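Local atomic coordinates of putative aminotransferase (Actinomadura melliaura, PDB entry 4ZWV), a protein that probably transfers an amino group to a sugar with the help of pyridoxal 5'-phosphate, in making the aminopentose of the indolocarbazole AT2433. Residues A[44-49]-A[199-204]; A[83-88]-A[319-324]; A[121-126]-A[154-159]; A[261-266]-A[353-358]; A[308-313]-A[366-371]. One frame throughout, in Å; residues are numbered along the deposited sequence. Where two conformers were deposited one is given.

Interaction 1: A[44-49]-A[199-204]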
# COMPACT_ATOMS: atom_id res chain seq x y z
N ALA A 44 -23.01 3.76 8.31
CA ALA A 44 -24.19 4.46 8.81
C ALA A 44 -24.27 5.88 8.27
O ALA A 44 -25.34 6.35 7.89
CB ALA A 44 -24.19 4.47 10.34
N ARG A 45 -23.12 6.56 8.22
CA ARG A 45 -23.08 7.91 7.68
C ARG A 45 -23.38 7.94 6.19
O ARG A 45 -24.08 8.83 5.71
CB ARG A 45 -21.71 8.55 7.95
CG ARG A 45 -21.52 9.00 9.38
CD ARG A 45 -20.11 9.50 9.61
NE ARG A 45 -19.98 10.06 10.95
CZ ARG A 45 -19.87 11.36 11.20
NH1 ARG A 45 -19.86 12.23 10.19
NH2 ARG A 45 -19.75 11.79 12.44
N LEU A 46 -22.87 6.95 5.47
CA LEU A 46 -23.02 6.91 4.02
C LEU A 46 -24.36 6.37 3.55
O LEU A 46 -24.79 6.67 2.44
CB LEU A 46 -21.90 6.07 3.41
CG LEU A 46 -20.52 6.72 3.41
CD1 LEU A 46 -19.45 5.67 3.14
CD2 LEU A 46 -20.47 7.82 2.36
N GLY A 47 -25.01 5.55 4.36
CA GLY A 47 -26.22 4.87 3.95
C GLY A 47 -25.96 3.76 2.94
O GLY A 47 -26.87 3.31 2.25
N ASN A 48 -24.70 3.33 2.87
CA ASN A 48 -24.32 2.18 2.05
C ASN A 48 -23.66 1.17 2.98
O ASN A 48 -22.64 1.46 3.59
CB ASN A 48 -23.36 2.59 0.92
CG ASN A 48 -23.01 1.44 -0.02
OD1 ASN A 48 -23.21 0.28 0.31
ND2 ASN A 48 -22.49 1.77 -1.21
N PRO A 49 -24.26 -0.02 3.13
CA PRO A 49 -23.69 -1.00 4.06
C PRO A 49 -22.46 -1.71 3.49
O PRO A 49 -21.73 -2.36 4.24
CB PRO A 49 -24.83 -1.99 4.27
CG PRO A 49 -25.64 -1.89 3.04
CD PRO A 49 -25.53 -0.47 2.55
N LEU A 199 -11.56 4.24 1.71
CA LEU A 199 -12.77 3.44 1.78
C LEU A 199 -13.24 3.16 0.37
O LEU A 199 -13.43 4.09 -0.42
CB LEU A 199 -13.87 4.17 2.56
CG LEU A 199 -15.08 3.31 2.91
CD1 LEU A 199 -14.74 2.34 4.04
CD2 LEU A 199 -16.26 4.22 3.30
N LEU A 200 -13.41 1.88 0.05
CA LEU A 200 -14.03 1.47 -1.20
C LEU A 200 -15.47 1.11 -0.92
O LEU A 200 -15.74 0.25 -0.06
CB LEU A 200 -13.28 0.28 -1.80
CG LEU A 200 -13.93 -0.39 -3.00
CD1 LEU A 200 -14.02 0.59 -4.18
CD2 LEU A 200 -13.11 -1.61 -3.37
N THR A 201 -16.41 1.76 -1.60
CA THR A 201 -17.81 1.39 -1.43
C THR A 201 -18.27 0.67 -2.69
O THR A 201 -17.82 1.00 -3.79
CB THR A 201 -18.72 2.60 -1.14
OG1 THR A 201 -18.89 3.40 -2.32
CG2 THR A 201 -18.16 3.46 -0.01
N LEU A 202 -19.15 -0.31 -2.51
CA LEU A 202 -19.61 -1.15 -3.61
C LEU A 202 -21.11 -1.03 -3.79
O LEU A 202 -21.85 -0.87 -2.82
CB LEU A 202 -19.26 -2.63 -3.37
CG LEU A 202 -17.80 -3.05 -3.26
CD1 LEU A 202 -16.96 -2.45 -4.37
CD2 LEU A 202 -17.21 -2.70 -1.88
N PRO A 203 -21.57 -1.14 -5.04
CA PRO A 203 -23.00 -1.05 -5.34
C PRO A 203 -23.75 -2.38 -5.22
O PRO A 203 -24.98 -2.41 -5.32
CB PRO A 203 -23.02 -0.55 -6.78
CG PRO A 203 -21.76 -1.09 -7.37
CD PRO A 203 -20.74 -1.04 -6.25
N GLY A 204 -23.03 -3.48 -5.02
CA GLY A 204 -23.66 -4.78 -4.92
C GLY A 204 -22.89 -5.76 -4.05
O GLY A 204 -21.70 -5.57 -3.78
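Leu202 O is gripped by two side chains, ND2 of Asn48 and NE of Arg50. Asn48 ND2 donates to it over 3.2 Å with an N-H...O angle of 163°. The oxygen of Leu202 lies in the amide plane of Asn48, yet the donor itself stands above the carbonyl plane. CG of Asn48 is anti to the backbone N (chi1 -176°), which puts CG on the side of Leu202. Both ends of this buried amide are used: OD1 accepts from Arg50 N, and ND2 also bonds to Gly176 O. Three partners thus hold this one amide, a neat example of how a single asparagine can fix a loop.

The rest of the contact is apolar. Leu46 and Leu199 reach toward each other tip to tip, CD1 of Leu46 coming within 3.5 Å of CD2 of Leu199. The methyl CG2 of Thr201 meets the same Leu46 CD1 at 4.1 Å, and Thr201 CB lies 3.9 Å from Asn48 ND2.

Gly47, with positive phi, ends helix 33-46 and turns the chain toward strand 51-54. That edge strand pairs with strand 198-201, antiparallel to both its neighbours in the seven-stranded sheet of fold type I of pyridoxal-phosphate enzymes, and its Val51 touches Leu46, Leu199 and Thr201, with strand 181-185 on the farther flank.

Interaction 2: A[83-88]-A[319-324]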
# COMPACT_ATOMS: atom_id res chain seq x y z
N THR A 83 -6.15 15.84 -12.21
CA THR A 83 -6.38 15.15 -10.96
C THR A 83 -5.04 14.87 -10.31
O THR A 83 -3.99 15.20 -10.87
CB THR A 83 -7.16 13.83 -11.17
OG1 THR A 83 -7.41 13.20 -9.90
CG2 THR A 83 -6.38 12.88 -12.06
N PHE A 84 -5.07 14.30 -9.11
CA PHE A 84 -3.85 13.89 -8.44
C PHE A 84 -3.33 12.65 -9.17
O PHE A 84 -4.11 11.85 -9.69
CB PHE A 84 -4.08 13.60 -6.96
CG PHE A 84 -2.84 13.19 -6.22
CD1 PHE A 84 -1.75 14.05 -6.15
CD2 PHE A 84 -2.76 11.96 -5.60
CE1 PHE A 84 -0.60 13.69 -5.48
CE2 PHE A 84 -1.61 11.59 -4.92
CZ PHE A 84 -0.52 12.46 -4.86
N GLU A 85 -2.01 12.50 -9.21
CA GLU A 85 -1.39 11.46 -10.03
C GLU A 85 -1.87 10.04 -9.69
O GLU A 85 -1.92 9.18 -10.57
CB GLU A 85 0.14 11.52 -9.91
CG GLU A 85 0.81 12.60 -10.76
CD GLU A 85 0.77 13.99 -10.13
OE1 GLU A 85 0.17 14.18 -9.05
OE2 GLU A 85 1.38 14.91 -10.73
N ALA A 86 -2.23 9.81 -8.44
CA ALA A 86 -2.71 8.49 -8.02
C ALA A 86 -3.83 7.95 -8.90
O ALA A 86 -3.86 6.76 -9.21
CB ALA A 86 -3.19 8.54 -6.58
N THR A 87 -4.76 8.83 -9.30
CA THR A 87 -5.90 8.42 -10.11
C THR A 87 -5.44 7.70 -11.36
O THR A 87 -5.93 6.63 -11.73
CB THR A 87 -6.74 9.63 -10.54
OG1 THR A 87 -7.10 10.39 -9.38
CG2 THR A 87 -7.99 9.18 -11.29
N ASN A 88 -4.45 8.28 -12.01
CA ASN A 88 -3.99 7.78 -13.29
C ASN A 88 -2.88 6.76 -13.18
O ASN A 88 -2.79 5.85 -14.00
CB ASN A 88 -3.58 8.97 -14.15
CG ASN A 88 -4.78 9.78 -14.55
OD1 ASN A 88 -5.74 9.20 -15.04
ND2 ASN A 88 -4.78 11.09 -14.28
N LEU A 319 -1.54 25.14 -7.66
CA LEU A 319 -2.08 23.90 -8.18
C LEU A 319 -2.05 22.80 -7.14
O LEU A 319 -1.13 22.72 -6.33
CB LEU A 319 -1.29 23.46 -9.42
CG LEU A 319 -1.27 24.40 -10.62
CD1 LEU A 319 -0.22 23.94 -11.62
CD2 LEU A 319 -2.65 24.41 -11.26
N VAL A 320 -3.05 21.92 -7.19
CA VAL A 320 -3.04 20.71 -6.40
C VAL A 320 -2.01 19.73 -7.00
O VAL A 320 -1.27 19.07 -6.28
CB VAL A 320 -4.45 20.07 -6.34
CG1 VAL A 320 -4.41 18.72 -5.63
CG2 VAL A 320 -5.43 21.03 -5.67
N SER A 321 -2.00 19.65 -8.33
CA SER A 321 -1.06 18.82 -9.07
C SER A 321 -0.77 19.43 -10.43
O SER A 321 -1.53 20.27 -10.92
CB SER A 321 -1.60 17.40 -9.26
OG SER A 321 -1.51 16.64 -8.06
N ARG A 322 0.32 19.00 -11.05
CA ARG A 322 0.55 19.26 -12.47
C ARG A 322 -0.44 18.42 -13.29
O ARG A 322 -0.72 17.28 -12.92
CB ARG A 322 1.99 18.93 -12.86
CG ARG A 322 2.33 19.23 -14.30
CD ARG A 322 3.76 18.82 -14.65
NE ARG A 322 4.11 19.27 -16.00
CZ ARG A 322 5.33 19.23 -16.51
NH1 ARG A 322 6.34 18.78 -15.79
NH2 ARG A 322 5.54 19.65 -17.76
N ARG A 323 -0.99 18.97 -14.37
CA ARG A 323 -1.83 18.15 -15.24
C ARG A 323 -1.05 16.89 -15.65
O ARG A 323 0.09 16.98 -16.11
CB ARG A 323 -2.31 18.94 -16.47
CG ARG A 323 -1.20 19.56 -17.32
CD ARG A 323 -1.78 20.42 -18.46
NE ARG A 323 -2.38 19.61 -19.52
CZ ARG A 323 -2.98 20.14 -20.58
NH1 ARG A 323 -3.06 21.46 -20.71
NH2 ARG A 323 -3.50 19.34 -21.51
N ASN A 324 -1.66 15.71 -15.45
CA ASN A 324 -0.88 14.46 -15.47
C ASN A 324 -0.39 14.09 -16.87
O ASN A 324 0.58 13.34 -17.01
CB ASN A 324 -1.70 13.28 -14.92
CG ASN A 324 -2.12 13.42 -13.46
OD1 ASN A 324 -2.79 12.54 -12.94
ND2 ASN A 324 -1.76 14.53 -12.80
O HOH W 1 -3.80 18.11 -12.04
O HOH W 2 0.82 16.24 -7.09
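Asn88 ND2 donates to Asn324 OD1 over 2.8 Å, nearly straight at 166°. The two amide planes are almost perpendicular; the acceptor lies in the plane of Asn88, whose OD1 is held by Ser79 OG. At the other end of the Asn324 amide, ND2 donates to Arg322 O (2.9 Å) and weakly to Thr83 O (3.0 Å). The amide thus joins Thr83 and Asn88, around the first part of helix 85-93, to a loop of the C-terminal part.

This junction belongs to the active-site region of a dimeric DegT-family aminotransferase: the Phe84 side chain is about 5 Å from those of cofactor-binding Thr58 and His164, and its ring meets Tyr217 of the second subunit edge-to-face.

Among van der Waals contacts, Glu85 crosses Asn324 with carboxylate and amide planes only 19° apart, its CD 3.7 Å from Asn324 ND2. A bend at chi2 brings CD over to Asn324, and OE2 is held by His327 and by Tyr230 of the second subunit. Ser321 OG sits in plane at the ring edge of Phe84, 3.2 Å from its CD1.

One water donates to Glu85 OE1 (2.9 Å) and lies 2.6 Å from Ser321 OG, joining the segments; another lies near Thr83 O and Arg322 O.

Interaction 3: A[121-126]-A[154-159]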
# COMPACT_ATOMS: atom_id res chain seq x y z
N PRO A 121 -14.88 0.49 -28.59
CA PRO A 121 -14.87 -0.95 -28.30
C PRO A 121 -13.75 -1.37 -27.35
O PRO A 121 -13.84 -2.45 -26.78
CB PRO A 121 -14.68 -1.57 -29.69
CG PRO A 121 -15.31 -0.59 -30.62
CD PRO A 121 -14.97 0.75 -30.04
N ALA A 122 -12.73 -0.54 -27.16
CA ALA A 122 -11.64 -0.87 -26.24
C ALA A 122 -11.86 -0.39 -24.81
O ALA A 122 -11.05 -0.68 -23.93
CB ALA A 122 -10.32 -0.30 -26.76
N THR A 123 -12.94 0.34 -24.56
CA THR A 123 -13.15 0.94 -23.24
C THR A 123 -13.47 -0.08 -22.17
O THR A 123 -14.46 -0.82 -22.25
CB THR A 123 -14.28 1.97 -23.26
OG1 THR A 123 -13.98 2.98 -24.22
CG2 THR A 123 -14.42 2.61 -21.90
N ARG A 124 -12.59 -0.14 -21.18
CA ARG A 124 -12.75 -1.03 -20.07
C ARG A 124 -13.54 -0.41 -18.91
O ARG A 124 -14.42 -1.02 -18.31
CB ARG A 124 -11.34 -1.42 -19.60
CG ARG A 124 -11.27 -2.27 -18.39
CD ARG A 124 -9.82 -2.68 -18.11
NE ARG A 124 -9.84 -3.87 -17.28
CZ ARG A 124 -9.95 -5.10 -17.76
NH1 ARG A 124 -10.00 -6.12 -16.92
NH2 ARG A 124 -10.03 -5.31 -19.07
N ALA A 125 -13.24 0.86 -18.65
CA ALA A 125 -13.78 1.55 -17.49
C ALA A 125 -13.56 3.04 -17.64
O ALA A 125 -12.80 3.48 -18.51
CB ALA A 125 -13.12 1.07 -16.19
N ILE A 126 -14.24 3.80 -16.79
CA ILE A 126 -14.10 5.24 -16.73
C ILE A 126 -13.86 5.60 -15.28
O ILE A 126 -14.60 5.13 -14.43
CB ILE A 126 -15.38 5.94 -17.24
CG1 ILE A 126 -15.69 5.50 -18.68
CG2 ILE A 126 -15.24 7.46 -17.13
CD1 ILE A 126 -17.17 5.65 -19.03
N PHE A 154 -21.53 -4.27 -23.98
CA PHE A 154 -20.95 -4.19 -22.65
C PHE A 154 -21.16 -2.79 -22.12
O PHE A 154 -21.30 -1.83 -22.88
CB PHE A 154 -19.46 -4.57 -22.69
CG PHE A 154 -18.60 -3.64 -23.51
CD1 PHE A 154 -18.17 -2.42 -23.00
CD2 PHE A 154 -18.19 -4.00 -24.79
CE1 PHE A 154 -17.38 -1.56 -23.75
CE2 PHE A 154 -17.39 -3.14 -25.56
CZ PHE A 154 -16.99 -1.93 -25.03
N ARG A 155 -21.19 -2.69 -20.80
CA ARG A 155 -21.37 -1.41 -20.14
C ARG A 155 -20.10 -1.13 -19.35
O ARG A 155 -19.84 -1.80 -18.36
CB ARG A 155 -22.58 -1.44 -19.22
CG ARG A 155 -22.92 -0.10 -18.59
CD ARG A 155 -23.97 -0.25 -17.49
NE ARG A 155 -24.38 1.05 -16.96
CZ ARG A 155 -25.37 1.77 -17.46
NH1 ARG A 155 -26.07 1.31 -18.49
NH2 ARG A 155 -25.68 2.94 -16.92
N PRO A 156 -19.30 -0.14 -19.79
CA PRO A 156 -18.08 0.16 -19.04
C PRO A 156 -18.38 0.54 -17.60
O PRO A 156 -19.33 1.28 -17.34
CB PRO A 156 -17.48 1.36 -19.79
CG PRO A 156 -18.09 1.31 -21.15
CD PRO A 156 -19.47 0.74 -20.96
N ALA A 157 -17.57 0.02 -16.68
CA ALA A 157 -17.72 0.36 -15.27
C ALA A 157 -17.26 1.77 -15.01
O ALA A 157 -16.33 2.25 -15.65
CB ALA A 157 -16.94 -0.61 -14.42
N VAL A 158 -17.90 2.42 -14.05
CA VAL A 158 -17.44 3.71 -13.54
C VAL A 158 -16.88 3.52 -12.14
O VAL A 158 -17.51 2.87 -11.30
CB VAL A 158 -18.58 4.75 -13.50
CG1 VAL A 158 -18.15 5.99 -12.72
CG2 VAL A 158 -19.00 5.12 -14.89
N ILE A 159 -15.70 4.08 -11.91
CA ILE A 159 -15.15 4.19 -10.57
C ILE A 159 -15.09 5.68 -10.23
O ILE A 159 -14.52 6.45 -10.99
CB ILE A 159 -13.76 3.57 -10.46
CG1 ILE A 159 -13.82 2.07 -10.76
CG2 ILE A 159 -13.19 3.83 -9.06
CD1 ILE A 159 -12.45 1.48 -11.13
O HOH W 3 -15.95 -2.67 -16.76
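Ile126 and its partners on the neighbouring strand make the tight end of this contact. Ile126 N donates to Ala157 O over 2.8 Å, and Ile126 O receives Ile159 N over 2.9 Å. Between these bonds Val158 CA sends a CH toward Ile126 O (3.3 Å).

Toward the strand starts the pairing opens. Arg124 O and Ala157 N stand 3.7 Å apart, and a water bridges them, donating to Arg124 O at 2.7 Å and accepting from Ala157 N. Farther out, near exposed Pro121, the ring of Phe154 stands obliquely to two carbonyls, its CE1 3.4 Å from Thr123 O. An alanine in place of Phe154 would probably open a gap beside the Pro121 and Thr123 carbonyls and leave Arg74 without its cation-pi partner.

Ile126 and Val158 share one face of the sheet, packing on Leu145, while Ala125 and Ala157 take the other. The parallel strands 123-129 and 157-161, joined through helix 138-152, form a classic beta-alpha-beta unit.

Interaction 4: A[261-266]-A[353-358]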
# COMPACT_ATOMS: atom_id res chain seq x y z
N ARG A 261 -18.69 21.99 7.44
CA ARG A 261 -19.55 23.16 7.49
C ARG A 261 -18.72 24.43 7.28
O ARG A 261 -19.13 25.32 6.56
CB ARG A 261 -20.31 23.20 8.81
CG ARG A 261 -21.36 24.31 8.88
CD ARG A 261 -21.88 24.47 10.29
NE ARG A 261 -20.86 25.06 11.16
CZ ARG A 261 -20.55 26.35 11.18
NH1 ARG A 261 -21.20 27.20 10.39
NH2 ARG A 261 -19.60 26.80 11.98
N LEU A 262 -17.53 24.48 7.88
CA LEU A 262 -16.67 25.65 7.73
C LEU A 262 -16.10 25.77 6.31
O LEU A 262 -16.06 26.87 5.76
CB LEU A 262 -15.54 25.61 8.75
CG LEU A 262 -15.98 25.77 10.21
CD1 LEU A 262 -14.82 25.54 11.15
CD2 LEU A 262 -16.58 27.16 10.44
N HIS A 263 -15.67 24.65 5.72
CA HIS A 263 -15.26 24.66 4.31
C HIS A 263 -16.34 25.30 3.45
O HIS A 263 -16.08 26.18 2.63
CB HIS A 263 -14.99 23.24 3.77
CG HIS A 263 -13.63 22.69 4.10
ND1 HIS A 263 -12.66 22.50 3.14
CD2 HIS A 263 -13.10 22.24 5.26
CE1 HIS A 263 -11.59 21.97 3.70
NE2 HIS A 263 -11.83 21.81 4.99
N ARG A 264 -17.57 24.85 3.66
CA ARG A 264 -18.69 25.32 2.85
C ARG A 264 -19.04 26.78 3.14
O ARG A 264 -19.34 27.54 2.22
CB ARG A 264 -19.90 24.41 3.08
CG ARG A 264 -19.70 23.05 2.42
CD ARG A 264 -20.66 21.98 2.92
NE ARG A 264 -20.46 20.74 2.17
CZ ARG A 264 -20.89 19.54 2.56
NH1 ARG A 264 -21.54 19.40 3.70
NH2 ARG A 264 -20.65 18.48 1.80
N GLU A 265 -18.98 27.17 4.41
CA GLU A 265 -19.23 28.56 4.78
C GLU A 265 -18.20 29.50 4.17
O GLU A 265 -18.54 30.58 3.67
CB GLU A 265 -19.25 28.69 6.31
CG GLU A 265 -19.38 30.12 6.82
CD GLU A 265 -19.19 30.22 8.33
OE1 GLU A 265 -19.89 29.49 9.07
OE2 GLU A 265 -18.34 31.02 8.77
N ASN A 266 -16.93 29.09 4.18
CA ASN A 266 -15.87 29.91 3.60
C ASN A 266 -16.02 30.04 2.08
O ASN A 266 -15.80 31.12 1.52
CB ASN A 266 -14.50 29.33 3.94
CG ASN A 266 -14.18 29.44 5.42
OD1 ASN A 266 -14.72 30.31 6.12
ND2 ASN A 266 -13.31 28.57 5.91
N GLY A 353 -10.35 26.02 3.84
CA GLY A 353 -10.68 25.08 4.89
C GLY A 353 -11.00 25.61 6.28
O GLY A 353 -11.02 26.82 6.53
N TRP A 354 -11.24 24.67 7.21
CA TRP A 354 -11.70 24.97 8.57
C TRP A 354 -10.72 25.81 9.39
O TRP A 354 -11.11 26.42 10.38
CB TRP A 354 -11.98 23.67 9.33
CG TRP A 354 -10.80 22.75 9.32
CD1 TRP A 354 -10.55 21.75 8.43
CD2 TRP A 354 -9.67 22.77 10.21
NE1 TRP A 354 -9.35 21.13 8.72
CE2 TRP A 354 -8.79 21.75 9.81
CE3 TRP A 354 -9.33 23.56 11.32
CZ2 TRP A 354 -7.60 21.49 10.47
CZ3 TRP A 354 -8.13 23.30 11.97
CH2 TRP A 354 -7.29 22.27 11.54
N TRP A 355 -9.46 25.83 8.98
CA TRP A 355 -8.41 26.53 9.72
C TRP A 355 -8.40 28.03 9.44
O TRP A 355 -7.66 28.78 10.07
CB TRP A 355 -7.04 25.93 9.37
CG TRP A 355 -6.74 25.98 7.91
CD1 TRP A 355 -6.11 26.99 7.23
CD2 TRP A 355 -7.08 24.99 6.93
NE1 TRP A 355 -6.03 26.68 5.89
CE2 TRP A 355 -6.62 25.47 5.68
CE3 TRP A 355 -7.73 23.75 6.98
CZ2 TRP A 355 -6.77 24.74 4.50
CZ3 TRP A 355 -7.88 23.03 5.81
CH2 TRP A 355 -7.41 23.53 4.58
N LEU A 356 -9.21 28.45 8.48
CA LEU A 356 -9.35 29.86 8.17
C LEU A 356 -10.17 30.63 9.21
O LEU A 356 -11.36 30.39 9.37
CB LEU A 356 -10.01 30.02 6.81
CG LEU A 356 -9.21 29.82 5.53
CD1 LEU A 356 -10.10 30.13 4.35
CD2 LEU A 356 -8.03 30.75 5.55
N THR A 357 -9.53 31.57 9.91
CA THR A 357 -10.28 32.46 10.79
C THR A 357 -11.05 33.46 9.95
O THR A 357 -10.80 33.59 8.76
CB THR A 357 -9.36 33.23 11.75
OG1 THR A 357 -8.51 34.10 10.99
CG2 THR A 357 -8.53 32.27 12.58
N GLU A 358 -11.98 34.18 10.56
CA GLU A 358 -12.67 35.23 9.82
C GLU A 358 -11.68 36.26 9.29
O GLU A 358 -11.79 36.73 8.16
CB GLU A 358 -13.73 35.89 10.70
CG GLU A 358 -14.97 35.02 10.89
CD GLU A 358 -16.10 35.75 11.58
OE1 GLU A 358 -15.94 36.95 11.89
OE2 GLU A 358 -17.16 35.13 11.81
O HOH W 4 -12.89 28.46 9.01
O HOH W 5 -13.77 31.62 8.53
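The imidazole of His263 carries Gly353 CA over the centre of one face, a CH-pi contact of 3.5 Å from that CA to the ring centroid, 12° off the normal. With Trp354 and Trp355 it forms an aromatic cluster around the type I turn Gly353-Leu356. The Trp354 pyrrole ring meets the imidazole rim to rim, with planes at 50°, whereas Trp355 stands nearly perpendicular to His263 in an oblique approach. One face of Trp354 takes Trp355 CE3, and one face of Trp355 takes Gly353 CA, 3.5 Å above its plane and toward the rim, with Trp354 NE1 at its edge. A side chain on Gly353 would clash with Trp355, consistent with a glycine at this place.

His263 ND1 is hydrogen-bonded to Phe293 O, which would hold the rotation of the ring. An alanine in place of His263 would probably leave Phe293 O without this donor and open a gap beside the CA of Gly353.

Helix 243-273 thus meets the loop ahead of helix 358-369. Leu262 CD1 rests 3.9 Å from Trp354 CB. Farther along, Asn266 binds Val352 O through ND2 and Arg361 through OD1, and a water sits 2.9 Å from Asn266 OD1 and 2.8 Å from Leu356 O.

Interaction 5: A[308-313]-A[366-371]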
# COMPACT_ATOMS: atom_id res chain seq x y z
N ARG A 308 2.57 36.07 -7.30
CA ARG A 308 3.48 36.94 -6.56
C ARG A 308 2.73 37.75 -5.51
O ARG A 308 3.23 37.98 -4.41
CB ARG A 308 4.25 37.85 -7.52
CG ARG A 308 5.27 37.10 -8.37
CD ARG A 308 6.21 38.03 -9.14
NE ARG A 308 5.52 38.80 -10.18
CZ ARG A 308 5.35 38.37 -11.43
NH1 ARG A 308 5.83 37.19 -11.80
NH2 ARG A 308 4.71 39.13 -12.31
N LYS A 309 1.52 38.19 -5.85
CA LYS A 309 0.66 38.91 -4.92
C LYS A 309 0.28 38.05 -3.71
O LYS A 309 0.37 38.49 -2.57
CB LYS A 309 -0.61 39.40 -5.63
CG LYS A 309 -1.52 40.26 -4.77
CD LYS A 309 -1.10 41.72 -4.82
CE LYS A 309 -1.98 42.58 -3.91
NZ LYS A 309 -1.85 44.03 -4.22
N MSE A 310 -0.18 36.83 -3.97
CA MSE A 310 -0.55 35.92 -2.90
C MSE A 310 0.64 35.63 -1.99
O MSE A 310 0.53 35.72 -0.77
CB MSE A 310 -1.11 34.61 -3.45
CG MSE A 310 -2.40 34.73 -4.25
SE MSE A 310 -3.86 35.59 -3.28
CE MSE A 310 -3.83 37.30 -4.20
N GLU A 311 1.78 35.29 -2.59
CA GLU A 311 3.00 34.99 -1.85
C GLU A 311 3.39 36.14 -0.92
O GLU A 311 3.71 35.92 0.25
CB GLU A 311 4.15 34.68 -2.81
CG GLU A 311 3.97 33.36 -3.56
CD GLU A 311 4.88 33.23 -4.77
OE1 GLU A 311 5.65 34.17 -5.05
OE2 GLU A 311 4.82 32.17 -5.44
N ALA A 312 3.35 37.37 -1.44
CA ALA A 312 3.73 38.55 -0.66
C ALA A 312 2.76 38.80 0.50
O ALA A 312 3.12 39.41 1.51
CB ALA A 312 3.79 39.78 -1.55
N ALA A 313 1.53 38.32 0.35
CA ALA A 313 0.50 38.48 1.37
C ALA A 313 0.43 37.27 2.31
O ALA A 313 -0.45 37.20 3.17
CB ALA A 313 -0.86 38.71 0.73
N ALA A 366 -9.52 40.73 0.63
CA ALA A 366 -9.00 42.09 0.52
C ALA A 366 -7.76 42.14 -0.37
O ALA A 366 -7.58 43.09 -1.15
CB ALA A 366 -8.67 42.64 1.90
N THR A 367 -6.92 41.12 -0.26
CA THR A 367 -5.71 41.04 -1.07
C THR A 367 -6.06 40.91 -2.55
O THR A 367 -5.56 41.66 -3.38
CB THR A 367 -4.81 39.87 -0.62
OG1 THR A 367 -4.38 40.10 0.72
CG2 THR A 367 -3.59 39.76 -1.52
N ILE A 368 -6.94 39.96 -2.87
CA ILE A 368 -7.37 39.77 -4.25
C ILE A 368 -8.05 41.02 -4.82
O ILE A 368 -7.74 41.44 -5.94
CB ILE A 368 -8.32 38.56 -4.37
CG1 ILE A 368 -7.57 37.26 -4.07
CG2 ILE A 368 -8.94 38.48 -5.76
CD1 ILE A 368 -8.47 36.05 -4.00
N ARG A 369 -8.93 41.64 -4.05
CA ARG A 369 -9.68 42.78 -4.56
C ARG A 369 -8.82 44.04 -4.74
O ARG A 369 -9.24 44.98 -5.41
CB ARG A 369 -10.88 43.09 -3.66
CG ARG A 369 -11.97 42.01 -3.72
CD ARG A 369 -13.28 42.47 -3.10
NE ARG A 369 -14.01 43.37 -3.99
CZ ARG A 369 -14.96 42.98 -4.84
NH1 ARG A 369 -15.33 41.71 -4.91
NH2 ARG A 369 -15.56 43.88 -5.62
N SER A 370 -7.62 44.04 -4.17
CA SER A 370 -6.72 45.18 -4.31
C SER A 370 -5.93 45.12 -5.62
O SER A 370 -5.21 46.06 -5.96
CB SER A 370 -5.75 45.27 -3.12
OG SER A 370 -4.80 44.22 -3.15
N GLY A 371 -6.07 44.01 -6.36
CA GLY A 371 -5.48 43.89 -7.68
C GLY A 371 -4.06 43.34 -7.69
O GLY A 371 -3.43 43.20 -6.65
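Lys309 and Thr367 slide past each other in opposite directions, the lysine chain running on to Ser370 and Gly371. From CB, CG is set anti to the backbone N (chi1 -175°) and lies 3.9 Å from Thr367 CG2. A bend at chi2 (86°) brings CD within 3.3 Å of Gly371 O, and CE is near both that oxygen and Ser370 OG. At the tip, NZ donates to Ser370 OG at 3.1 Å and, weakly, to Gly371 O at 3.0 Å. Ser370 OG donates to Thr367 O over 2.7 Å, on the same face from which Ser370 N reaches that carbonyl.

Beside this strip the packing is apolar. The methyl CE of selenomethionine Met310 touches Thr367 CG2 (3.6 Å) and Ile368 CG1, the first pair again sliding past each other. Ala313 CB lies 3.7 Å from Thr367 CG2. Thr367 OG1 turns instead to His363 O, and His363 NE2 donates to Ala313 O, so this histidine of helix 358-369 also reaches the residue after helix 303-312.

Far from the cofactor site, helices 303-312 and 358-369 are joined here near the C terminus. An ammonium beside the carbonyl end of the latter is likely to be favoured by the helix dipole.

How the interactions relate
Read from the N terminus, the contacts interlace. Interaction 1 opens at 44-49 and interaction 2 at 83-88; interaction 3, which closes the shortest loop, opens at 121-126 and closes at 154-159, inside both of those loops. Interaction 1 closes at 199-204, and since interaction 2 stays open until 319-324 the two cross. Interactions 4 and 5 open at 261-266 and 308-313, before interaction 2 closes, and finish at 353-358 and 366-371, so each crosses it and they cross each other. Interactions 1 and 3 serve the same seven-stranded sheet, nearest atoms about 6 Å apart. Interaction 2 ties this sheet domain to the C-terminal part, where 4 and 5 join helices and loops.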